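Local coordinates for uncharacterized protein PF1083 (Pyrococcus furiosus, PDB 3NRN), which is of unknown function but binds AMP and is probably an oxidoreductase of the flavin-containing amine oxidase family, at residues 153-159 and 318-322. Numbering follows the deposited sequence.
Sequences GWADSVS and HMALK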
loop_
_atom_site.group_PDB
_atom_site.type_symbol
_atom_site.label_atom_id
_atom_site.label_comp_id
_atom_site.label_asym_id
_atom_site.label_seq_id
_atom_site.Cartn_x
_atom_site.Cartn_y
_atom_site.Cartn_z
ATOM N N GLY A 153 4.347 0.001 -12.565
ATOM C CA GLY A 153 4.126 -1.387 -12.196
ATOM C C GLY A 153 4.320 -1.598 -10.704
ATOM O O GLY A 153 3.512 -2.244 -10.042
ATOM N N TRP A 154 5.389 -1.024 -10.168
ATOM C CA TRP A 154 5.705 -1.155 -8.753
ATOM C C TRP A 154 4.713 -0.421 -7.843
ATOM O O TRP A 154 4.093 -1.029 -6.966
ATOM C CB TRP A 154 7.124 -0.643 -8.501
ATOM C CG TRP A 154 7.601 -0.827 -7.104
ATOM C CD1 TRP A 154 8.004 -1.991 -6.519
ATOM C CD2 TRP A 154 7.699 0.185 -6.098
ATOM N NE1 TRP A 154 8.347 -1.769 -5.209
ATOM C CE2 TRP A 154 8.168 -0.439 -4.923
ATOM C CE3 TRP A 154 7.432 1.564 -6.075
ATOM C CZ2 TRP A 154 8.380 0.270 -3.731
ATOM C CZ3 TRP A 154 7.641 2.269 -4.888
ATOM C CH2 TRP A 154 8.110 1.619 -3.734
ATOM N N ALA A 155 4.546 0.881 -8.053
ATOM C CA ALA A 155 3.645 1.658 -7.210
ATOM C C ALA A 155 2.155 1.429 -7.435
ATOM O O ALA A 155 1.373 1.512 -6.483
ATOM C CB ALA A 155 3.966 3.161 -7.339
ATOM N N ASP A 156 1.753 1.123 -8.667
ATOM C CA ASP A 156 0.330 0.952 -8.957
ATOM C C ASP A 156 -0.083 -0.356 -9.635
ATOM O O ASP A 156 -1.257 -0.541 -9.949
ATOM C CB ASP A 156 -0.163 2.129 -9.810
ATOM C CG ASP A 156 0.316 3.479 -9.282
ATOM O OD1 ASP A 156 0.110 3.761 -8.080
ATOM O OD2 ASP A 156 0.899 4.261 -10.068
ATOM N N SER A 157 0.872 -1.250 -9.870
ATOM C CA SER A 157 0.578 -2.525 -10.513
ATOM C C SER A 157 -0.122 -2.413 -11.866
ATOM O O SER A 157 -0.929 -3.269 -12.216
ATOM C CB SER A 157 -0.265 -3.404 -9.586
ATOM O OG SER A 157 0.546 -3.991 -8.587
ATOM N N VAL A 158 0.175 -1.358 -12.615
ATOM C CA VAL A 158 -0.415 -1.166 -13.938
ATOM C C VAL A 158 0.646 -0.594 -14.863
ATOM O O VAL A 158 1.741 -0.237 -14.421
ATOM C CB VAL A 158 -1.611 -0.184 -13.921
ATOM C CG1 VAL A 158 -2.699 -0.698 -12.992
ATOM C CG2 VAL A 158 -1.150 1.196 -13.498
ATOM N N SER A 159 0.325 -0.529 -16.150
ATOM C CA SER A 159 1.243 0.022 -17.133
ATOM C C SER A 159 1.041 1.527 -17.143
ATOM O O SER A 159 -0.020 2.022 -16.751
ATOM C CB SER A 159 0.955 -0.547 -18.523
ATOM O OG SER A 159 1.267 -1.929 -18.569
ATOM N N HIS A 318 8.954 -7.148 -6.721
ATOM C CA HIS A 318 7.546 -6.959 -7.045
ATOM C C HIS A 318 7.347 -7.026 -8.549
ATOM O O HIS A 318 8.127 -6.457 -9.308
ATOM C CB HIS A 318 7.081 -5.595 -6.520
ATOM C CG HIS A 318 5.695 -5.214 -6.944
ATOM N ND1 HIS A 318 5.396 -4.785 -8.220
ATOM C CD2 HIS A 318 4.530 -5.182 -6.256
ATOM C CE1 HIS A 318 4.108 -4.502 -8.297
ATOM N NE2 HIS A 318 3.560 -4.735 -7.118
HETATM N N MSE A 319 6.299 -7.723 -8.972
HETATM C CA MSE A 319 5.985 -7.853 -10.387
HETATM C C MSE A 319 4.494 -7.619 -10.576
HETATM O O MSE A 319 3.674 -8.314 -9.976
HETATM C CB MSE A 319 6.341 -9.263 -10.905
HETATM C CG MSE A 319 6.001 -9.509 -12.396
HETATM SE SE MSE A 319 5.958 -11.267 -12.964
HETATM C CE MSE A 319 4.296 -11.643 -12.671
ATOM N N ALA A 320 4.144 -6.627 -11.387
ATOM C CA ALA A 320 2.742 -6.368 -11.686
ATOM C C ALA A 320 2.365 -7.496 -12.656
ATOM O O ALA A 320 3.012 -7.673 -13.690
ATOM C CB ALA A 320 2.593 -5.005 -12.358
ATOM N N LEU A 321 1.338 -8.270 -12.328
ATOM C CA LEU A 321 0.963 -9.382 -13.199
ATOM C C LEU A 321 0.299 -8.956 -14.508
ATOM O O LEU A 321 0.599 -9.502 -15.572
ATOM C CB LEU A 321 0.042 -10.352 -12.457
ATOM C CG LEU A 321 -0.397 -11.591 -13.247
ATOM C CD1 LEU A 321 0.810 -12.435 -13.619
ATOM C CD2 LEU A 321 -1.371 -12.398 -12.409
ATOM N N LYS A 322 -0.594 -7.977 -14.430
ATOM C CA LYS A 322 -1.312 -7.512 -15.607
ATOM C C LYS A 322 -2.079 -8.718 -16.146
ATOM O O LYS A 322 -2.760 -9.401 -15.377
ATOM C CB LYS A 322 -0.317 -6.956 -16.634
ATOM C CG LYS A 322 0.552 -5.841 -16.040
ATOM C CD LYS A 322 1.486 -5.183 -17.052
ATOM C CE LYS A 322 2.242 -4.025 -16.404
ATOM N NZ LYS A 322 3.141 -3.298 -17.350
HETATM O O HOH W 1 -1.397 -6.179 -12.444
HETATM O O HOH W 2 4.036 -1.089 -15.543
#
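His318 points from the end of strand 312-320 at the last turn of helix 142-156, with CG anti to the backbone N (chi1 173°), which carries the imidazole under the carbonyl end of the helix. Trp154 stands beside it edge-on: the edge of its five-membered ring faces the imidazole, centroids 5.3 Å apart and planes at 74°, a T-shaped pair, and Trp154 CD1 also touches His318 CB at 3.7 Å. Trp154 O lies over one face of the imidazole, offset toward its rim, while Gly153 O approaches obliquely to within 2.9 Å of His318 CE1, a polarised C-H. In the ring plane, Ser157 OG sits 3.4 Å from His318 NE2. With helix carbonyls gathered around it, the imidazole may be somewhat easier to protonate. An alanine at His318 would remove the face that the Trp154 edge packs against and would probably leave a gap beneath the helix end.

Two residues along the strand, on the same side as His318, Ala320 CB packs against both Ser157 CA and Gly153 O, where the backbones come closest, Ser157 CA and Ala320 CA being 4.6 Å apart. Beyond it the contact turns polar. Lys322 runs extended past CG and donates from NZ to Ser159 OG at 2.6 Å, with Glu149 as a weak, more distant charge partner. One water joins Lys322 NZ to Val158 O; another accepts from Lys322 N and lies within bonding distance of Ser157 O.

Ser157, with positive phi, is where the chain leaves the helix. The arrangement is a helix C-terminus docked on a strand end, joining helix 142-156 to the mixed sheet of this amine oxidase-like fold.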